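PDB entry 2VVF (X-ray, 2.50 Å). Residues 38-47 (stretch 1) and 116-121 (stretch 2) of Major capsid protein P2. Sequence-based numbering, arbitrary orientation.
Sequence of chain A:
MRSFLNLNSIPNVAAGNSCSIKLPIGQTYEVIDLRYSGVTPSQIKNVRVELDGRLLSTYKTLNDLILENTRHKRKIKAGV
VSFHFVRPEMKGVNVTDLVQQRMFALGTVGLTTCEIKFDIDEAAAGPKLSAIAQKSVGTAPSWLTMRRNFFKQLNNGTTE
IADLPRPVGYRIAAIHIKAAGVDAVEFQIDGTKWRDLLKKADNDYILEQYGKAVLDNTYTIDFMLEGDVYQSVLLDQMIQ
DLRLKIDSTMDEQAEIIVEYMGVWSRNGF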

# COMPACT_ATOMS: atom_id res chain seq x y z
N GLY A 38 -23.54 -20.95 -12.43
CA GLY A 38 -24.36 -21.54 -13.48
C GLY A 38 -24.33 -20.64 -14.71
O GLY A 38 -25.14 -20.77 -15.63
N VAL A 39 -23.37 -19.71 -14.73
CA VAL A 39 -23.21 -18.78 -15.84
C VAL A 39 -21.82 -18.16 -15.78
O VAL A 39 -21.26 -17.97 -14.70
CB VAL A 39 -24.30 -17.69 -15.83
CG1 VAL A 39 -24.15 -16.79 -14.61
CG2 VAL A 39 -24.25 -16.87 -17.10
N THR A 40 -21.26 -17.84 -16.95
CA THR A 40 -19.94 -17.22 -17.02
C THR A 40 -20.09 -15.70 -17.08
O THR A 40 -21.13 -15.19 -17.49
CB THR A 40 -19.12 -17.75 -18.21
OG1 THR A 40 -19.51 -17.07 -19.41
CG2 THR A 40 -19.34 -19.25 -18.38
N PRO A 41 -19.05 -14.99 -16.65
CA PRO A 41 -19.08 -13.53 -16.67
C PRO A 41 -19.32 -13.02 -18.08
O PRO A 41 -19.96 -11.98 -18.28
CB PRO A 41 -17.67 -13.16 -16.20
CG PRO A 41 -17.25 -14.30 -15.35
CD PRO A 41 -17.84 -15.52 -15.99
N SER A 42 -18.82 -13.76 -19.07
CA SER A 42 -18.98 -13.40 -20.47
C SER A 42 -20.41 -13.67 -20.94
O SER A 42 -20.83 -13.18 -21.98
CB SER A 42 -17.98 -14.15 -21.34
OG SER A 42 -16.85 -14.54 -20.59
N GLN A 43 -21.15 -14.45 -20.15
CA GLN A 43 -22.53 -14.78 -20.48
C GLN A 43 -23.50 -13.74 -19.90
O GLN A 43 -24.70 -13.80 -20.15
CB GLN A 43 -22.89 -16.19 -20.01
CG GLN A 43 -22.77 -17.24 -21.11
CD GLN A 43 -22.65 -18.65 -20.56
OE1 GLN A 43 -22.70 -18.87 -19.35
NE2 GLN A 43 -22.48 -19.62 -21.46
N ILE A 44 -22.96 -12.80 -19.14
CA ILE A 44 -23.75 -11.71 -18.58
C ILE A 44 -23.46 -10.49 -19.43
O ILE A 44 -22.50 -9.75 -19.17
CB ILE A 44 -23.41 -11.46 -17.10
CG1 ILE A 44 -23.69 -12.72 -16.26
CG2 ILE A 44 -24.19 -10.28 -16.56
CD1 ILE A 44 -25.16 -12.99 -16.04
N LYS A 45 -24.24 -10.31 -20.49
CA LYS A 45 -24.01 -9.24 -21.45
C LYS A 45 -24.73 -7.92 -21.19
O LYS A 45 -25.66 -7.84 -20.38
CB LYS A 45 -24.32 -9.73 -22.86
CG LYS A 45 -23.87 -11.15 -23.14
CD LYS A 45 -24.58 -11.74 -24.34
CE LYS A 45 -26.07 -11.91 -24.07
NZ LYS A 45 -26.83 -12.25 -25.30
N ASN A 46 -24.29 -6.89 -21.90
CA ASN A 46 -24.87 -5.55 -21.82
C ASN A 46 -25.17 -5.08 -20.40
O ASN A 46 -26.32 -4.81 -20.05
CB ASN A 46 -26.11 -5.45 -22.71
CG ASN A 46 -25.88 -6.02 -24.09
OD1 ASN A 46 -24.88 -5.73 -24.74
ND2 ASN A 46 -26.80 -6.87 -24.55
N VAL A 47 -24.12 -4.96 -19.59
CA VAL A 47 -24.27 -4.49 -18.23
C VAL A 47 -24.31 -2.97 -18.23
O VAL A 47 -23.37 -2.31 -18.66
CB VAL A 47 -23.14 -5.02 -17.33
CG1 VAL A 47 -23.38 -4.63 -15.88
CG2 VAL A 47 -23.02 -6.54 -17.46
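Stretch 2 116-121: IKFDID

How does stretch 2 run against stretch 1? Residues 116-120 form an extended strand antiparallel to strand 44-47, the two N-to-C directions lying 148° apart and the axes approaching to 4.6 Å. Ile44 faces Ile120 and Lys45 faces Asp119, with CA atoms 5.0 and 5.1 Å apart. Lys45 N donates to Asp119 O at 2.9 Å, and Asp119 N returns a bond to Lys45 O at 2.8 Å. Beyond the strand, Asp121 N reaches Gln43 O at 2.8 Å.

What interrupts the regular ladder? Asn46 has phi/psi of 44/63, far from extended values, and its carbonyl meets a CA-H: Phe118 CA lies 3.4 Å from Asn46 O. One residue on, Val47 CA makes a similar contact with Lys117 O at 3.3 Å.

How are the polar side chains arranged? Asp119, chi1 m, places OD2 2.8 Å from Asn46 ND2, a nearly straight hydrogen bond; its OD1 is bonded elsewhere in the structure. Asp121 takes chi1 t, and its OD1 forms a salt bridge with Lys45 NZ at 3.5 Å, the hydrogen bond within it being weak. Lys45, with chi angles m, t, m, t, brings its amine to that carboxylate. Gln43 has an off-rotamer chi1 of -97°: its OE1 accepts from Thr40 N at 3.0 Å within its own stretch, while its CG packs 3.6 Å from Asp121 CB.

What fills the apolar side? Ile44, m at both chi angles, sets CG2 3.7 Å from Phe118 CD2, approaching the ring obliquely, and CD1 4.3 Å from Ile120 CG1. Phe118 adopts chi1 p, and its CB lies 4.0 Å from Val47 CG2. Val47, chi1 t, also places CG1 4.3 Å from Ile116 CG2. Val39 CG2, 4.4 Å from Ile120 CG2, adds a looser contact from the loop.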

# COMPACT_ATOMS: atom_id res chain seq x y z
N ILE A 116 -29.02 -1.57 -12.18
CA ILE A 116 -27.89 -2.24 -12.81
C ILE A 116 -28.48 -3.32 -13.71
O ILE A 116 -28.74 -4.44 -13.27
CB ILE A 116 -26.91 -2.84 -11.78
CG1 ILE A 116 -26.19 -1.73 -11.02
CG2 ILE A 116 -25.90 -3.74 -12.47
CD1 ILE A 116 -25.17 -2.24 -10.03
N LYS A 117 -28.76 -2.95 -14.95
CA LYS A 117 -29.37 -3.86 -15.91
C LYS A 117 -28.35 -4.72 -16.64
O LYS A 117 -27.19 -4.34 -16.78
CB LYS A 117 -30.23 -3.09 -16.91
CG LYS A 117 -31.40 -2.34 -16.29
CD LYS A 117 -31.85 -1.19 -17.17
CE LYS A 117 -32.96 -1.62 -18.12
NZ LYS A 117 -33.92 -0.51 -18.39
N PHE A 118 -28.80 -5.88 -17.10
CA PHE A 118 -27.94 -6.81 -17.83
C PHE A 118 -28.78 -7.91 -18.46
O PHE A 118 -29.92 -8.15 -18.05
CB PHE A 118 -26.89 -7.41 -16.90
CG PHE A 118 -27.47 -8.18 -15.74
CD1 PHE A 118 -27.77 -7.54 -14.55
CD2 PHE A 118 -27.73 -9.53 -15.84
CE1 PHE A 118 -28.31 -8.23 -13.48
CE2 PHE A 118 -28.27 -10.24 -14.78
CZ PHE A 118 -28.56 -9.59 -13.60
N ASP A 119 -28.22 -8.59 -19.45
CA ASP A 119 -28.91 -9.67 -20.14
C ASP A 119 -28.19 -10.99 -19.91
O ASP A 119 -26.97 -11.07 -20.01
CB ASP A 119 -28.99 -9.38 -21.64
CG ASP A 119 -29.53 -8.00 -21.94
OD1 ASP A 119 -30.44 -7.54 -21.22
OD2 ASP A 119 -29.04 -7.37 -22.90
N ILE A 120 -28.96 -12.03 -19.59
CA ILE A 120 -28.38 -13.35 -19.37
C ILE A 120 -28.38 -14.14 -20.68
O ILE A 120 -29.43 -14.32 -21.30
CB ILE A 120 -29.11 -14.12 -18.25
CG1 ILE A 120 -29.30 -13.23 -17.03
CG2 ILE A 120 -28.35 -15.39 -17.89
CD1 ILE A 120 -29.94 -13.94 -15.85
N ASP A 121 -27.20 -14.57 -21.11
CA ASP A 121 -27.08 -15.32 -22.36
C ASP A 121 -27.98 -16.55 -22.36
O ASP A 121 -28.27 -17.13 -21.31
CB ASP A 121 -25.63 -15.72 -22.62
CG ASP A 121 -25.42 -16.24 -24.03
OD1 ASP A 121 -25.45 -15.43 -24.98
OD2 ASP A 121 -25.22 -17.46 -24.19